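Local coordinates for polyhedrin (Simulium ubiquitum cypovirus, PDB 5A9A), which packs into the microcrystalline polyhedra that occlude cypovirus particles, probably shielding them in the environment between insect hosts, at the interface of chains A and B. Coordinates in Å, arbitrary orientation; residue numbers count along the deposited sequence, not the author numbering. Chains: chain A/B, Polyhedrin.

Contact 1: the interface of chains A and B. Residues chain A 59-61, 128, 172-173; chain B 199-202.
The delta-methyl CD1 of B:Ile201 lies against the root of the A:Tyr61 ring, 3.4 Å from CG, and serves as a worked case of how aliphatic branches seat on an aromatic at a protein-protein contact. The two side chains run past each other in opposite directions, so the methyl meets the base of the ring while the B:Ile201 backbone passes over the rim of the same face. A:Tyr61 holds CG between its backbone N and carbonyl carbon (chi1 67°), which turns the ring out along chain B. SG of A:Cys128 closes on the same methyl at 3.7 Å, and its CB meets the CG2 branch of B:Ile201.

B:Ile199 adds a second apolar contact. Its CD1 tip rests on the surface of the paired strands 57-62 and 170-176, 3.6 Å from CG of A:Lys172 and close to CB of A:Asn59 and the backbone O of A:Phe173, while CG2 lies by A:Gly60 and CD1 of A:Tyr61. CG and CD of A:Lys172 pass obliquely by the two isoleucines, and the bend at chi3 (75°) then directs NZ toward water 1.

Polar contacts lie at the ends of this packing. The side-chain NZ of A:Lys172 is 3.3 Å from water 1, which continues to the carbonyl O of B:Ile199 at 2.9 Å. At the tip of the tyrosine, the backbone N of B:Arg202 gives a weak hydrogen bond to the phenol OH of A:Tyr61, 3.3 Å long and 152° at the hydrogen.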
# COMPACT_ATOMS: atom_id res chain seq x y z
N ASN A 59 -5.18 -2.53 9.05
CA ASN A 59 -4.00 -1.88 9.60
C ASN A 59 -3.52 -0.82 8.62
O ASN A 59 -3.98 -0.74 7.48
CB ASN A 59 -2.89 -2.89 9.92
CG ASN A 59 -2.35 -3.59 8.69
OD1 ASN A 59 -2.66 -3.22 7.56
ND2 ASN A 59 -1.54 -4.61 8.92
N GLY A 60 -2.59 0.02 9.09
CA GLY A 60 -2.12 1.12 8.29
C GLY A 60 -1.46 2.14 9.19
O GLY A 60 -1.23 1.89 10.37
N TYR A 61 -1.16 3.31 8.63
CA TYR A 61 -0.45 4.33 9.38
C TYR A 61 -0.68 5.70 8.78
O TYR A 61 -1.17 5.84 7.65
CB TYR A 61 1.05 4.04 9.34
CG TYR A 61 1.62 4.19 7.94
CD1 TYR A 61 1.51 3.17 7.01
CD2 TYR A 61 2.25 5.36 7.55
CE1 TYR A 61 2.02 3.30 5.74
CE2 TYR A 61 2.77 5.50 6.28
CZ TYR A 61 2.65 4.47 5.38
OH TYR A 61 3.16 4.60 4.11
N CYS A 128 7.69 7.81 13.01
CA CYS A 128 6.74 6.71 13.14
C CYS A 128 7.37 5.49 13.79
O CYS A 128 7.20 4.36 13.32
CB CYS A 128 6.15 6.35 11.77
SG CYS A 128 4.46 5.69 11.86
N LYS A 172 0.09 4.65 13.98
CA LYS A 172 0.12 3.30 13.43
C LYS A 172 -0.97 2.48 14.12
O LYS A 172 -1.15 2.60 15.33
CB LYS A 172 1.49 2.65 13.63
CG LYS A 172 1.73 1.41 12.77
CD LYS A 172 3.18 0.92 12.85
CE LYS A 172 3.48 0.23 14.17
NZ LYS A 172 4.87 -0.32 14.23
N PHE A 173 -1.70 1.66 13.37
CA PHE A 173 -2.84 0.94 13.94
C PHE A 173 -3.09 -0.43 13.32
O PHE A 173 -2.68 -0.70 12.19
CB PHE A 173 -4.11 1.79 13.82
CG PHE A 173 -4.36 2.30 12.43
CD1 PHE A 173 -5.08 1.55 11.52
CD2 PHE A 173 -3.88 3.54 12.04
CE1 PHE A 173 -5.31 2.02 10.24
CE2 PHE A 173 -4.11 4.02 10.77
CZ PHE A 173 -4.83 3.26 9.86
N ILE B 199 3.34 -3.56 9.12
CA ILE B 199 2.89 -2.30 8.56
C ILE B 199 4.14 -1.55 8.11
O ILE B 199 4.85 -0.96 8.92
CB ILE B 199 2.13 -1.47 9.61
CG1 ILE B 199 1.00 -2.31 10.21
CG2 ILE B 199 1.58 -0.20 8.99
CD1 ILE B 199 0.40 -1.72 11.46
N ILE B 200 4.41 -1.60 6.81
CA ILE B 200 5.63 -1.01 6.26
C ILE B 200 5.47 0.50 6.16
O ILE B 200 4.75 1.01 5.30
CB ILE B 200 5.94 -1.61 4.87
CG1 ILE B 200 6.00 -3.14 4.96
CG2 ILE B 200 7.26 -1.06 4.34
CD1 ILE B 200 5.97 -3.83 3.62
N ILE B 201 6.14 1.22 7.05
CA ILE B 201 6.06 2.67 7.07
C ILE B 201 6.92 3.28 5.97
O ILE B 201 8.12 3.03 5.90
CB ILE B 201 6.54 3.26 8.42
CG1 ILE B 201 5.82 2.59 9.59
CG2 ILE B 201 6.33 4.77 8.45
CD1 ILE B 201 4.32 2.79 9.59
N ARG B 202 6.29 4.06 5.11
CA ARG B 202 7.01 4.88 4.15
C ARG B 202 6.87 6.33 4.58
O ARG B 202 5.85 6.97 4.30
CB ARG B 202 6.45 4.70 2.74
CG ARG B 202 7.27 5.36 1.62
CD ARG B 202 6.52 5.27 0.30
NE ARG B 202 7.31 5.70 -0.86
CZ ARG B 202 7.34 6.94 -1.33
NH1 ARG B 202 6.64 7.90 -0.76
NH2 ARG B 202 8.08 7.22 -2.40
O HOH W 1 6.38 -0.65 11.32

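Contact 2: the interface of chains A and B. Residues chain A 133, 135-136; chain B 19, 22-23.
B:Leu23, near the end of helix 11-25, pushes its side chain between two arginines of chain A, an instructive case of an aliphatic group packing on flat cationic ones. Its CD2 methyl sits over the centre of the A:Arg136 guanidinium, 3.5 Å from CZ, and the two side chains cross obliquely. Toward A:Arg135 the leucine presents CB, which lies above the middle of that guanidinium, 4.1 Å from CZ. CG of B:Leu23 stands anti to its carbonyl carbon, beside the backbone N (chi1 -70°), which sends the side chain toward the arginines. CD2 also reaches the carboxylate of A:Asp133, and CD1 touches NH2 of A:Arg135 as well.

The A:Arg135 plane is set from within its own chain. The chain bends at chi3, and the guanidinium meets A:Asp133 side-on, almost coplanar with both carboxylate oxygens: NE donates to OD1 at 2.9 Å and NH2 forms a salt bridge to OD2 at 2.7 Å. Both bonds come from the syn side of the carboxylate. OD1 also accepts the backbone N of A:Arg135 through its anti lone pair, so the carboxylate ties the start of 3-10 helix 134-136 to the arginine tip and should restrict the rotation of both groups.

A:Arg136 instead stretches out from CG to NE and crosses B:Gln22 at about a right angle, its guanidinium turned 81° from the amide plane. NE gives OE1 of the amide a weak hydrogen bond of 2.9 Å, bent to 129° at the hydrogen. About one turn nearer the start of the helix, CG1 of B:Val19 just reaches NH2 of A:Arg136.

The site docks the N-terminal helix of one polyhedrin onto the short 3-10 helix of its neighbour, a subunit contact that plausibly helps build the crystalline lattice.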
# COMPACT_ATOMS: atom_id res chain seq x y z
N ASP A 133 15.08 5.65 19.71
CA ASP A 133 16.15 5.03 18.94
C ASP A 133 15.60 3.77 18.30
O ASP A 133 15.08 2.89 18.99
CB ASP A 133 17.31 4.67 19.88
CG ASP A 133 18.56 4.23 19.14
OD1 ASP A 133 18.47 3.33 18.29
OD2 ASP A 133 19.63 4.80 19.42
N ARG A 135 16.79 1.20 17.31
CA ARG A 135 17.41 -0.05 17.75
C ARG A 135 16.73 -0.61 19.00
O ARG A 135 17.00 -1.75 19.39
CB ARG A 135 18.91 0.15 17.99
CG ARG A 135 19.68 0.47 16.70
CD ARG A 135 21.10 0.95 16.98
NE ARG A 135 21.11 2.23 17.68
CZ ARG A 135 22.21 2.92 17.97
NH1 ARG A 135 23.40 2.46 17.61
NH2 ARG A 135 22.12 4.07 18.61
N ARG A 136 15.86 0.18 19.63
CA ARG A 136 15.05 -0.31 20.74
C ARG A 136 13.57 -0.32 20.39
O ARG A 136 12.72 -0.63 21.24
CB ARG A 136 15.25 0.55 21.99
CG ARG A 136 16.65 0.56 22.56
CD ARG A 136 16.63 1.13 23.97
NE ARG A 136 17.95 1.55 24.43
CZ ARG A 136 18.39 2.81 24.38
NH1 ARG A 136 17.62 3.77 23.90
NH2 ARG A 136 19.61 3.11 24.82
N VAL B 19 23.57 -1.05 28.48
CA VAL B 19 22.92 -0.05 27.64
C VAL B 19 23.57 -0.06 26.26
O VAL B 19 22.88 -0.01 25.24
CB VAL B 19 23.00 1.36 28.26
CG1 VAL B 19 22.69 2.43 27.21
CG2 VAL B 19 22.06 1.47 29.44
N GLN B 22 22.62 -3.28 24.57
CA GLN B 22 21.19 -3.18 24.27
C GLN B 22 20.94 -2.58 22.89
O GLN B 22 20.07 -3.05 22.16
CB GLN B 22 20.50 -2.34 25.34
CG GLN B 22 19.01 -2.13 25.11
CD GLN B 22 18.32 -1.55 26.32
OE1 GLN B 22 18.34 -0.34 26.54
NE2 GLN B 22 17.70 -2.41 27.12
N LEU B 23 21.70 -1.55 22.55
CA LEU B 23 21.54 -0.88 21.26
C LEU B 23 21.99 -1.78 20.11
O LEU B 23 21.47 -1.69 19.00
CB LEU B 23 22.32 0.43 21.24
CG LEU B 23 21.78 1.55 22.13
CD1 LEU B 23 22.76 2.71 22.16
CD2 LEU B 23 20.41 2.01 21.65

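Contact 1 and contact 2 belong to one interface between chains A and B, their C-alpha centres about 21 Å apart, and have no residue in common. In contact 1, chain A offers strands 57-62 and 170-176 to the segment that follows helix 191-197 of chain B; in contact 2, its 3-10 helix 134-136 receives helix 11-25. A:Cys128 and A:Asp133 lie five positions apart, so a short stretch of chain A runs from one site to the other. The interface is not an exact two-fold, so the chains present different surfaces to each other; such a contact could be repeated from copy to copy, which may suit packing in polyhedra.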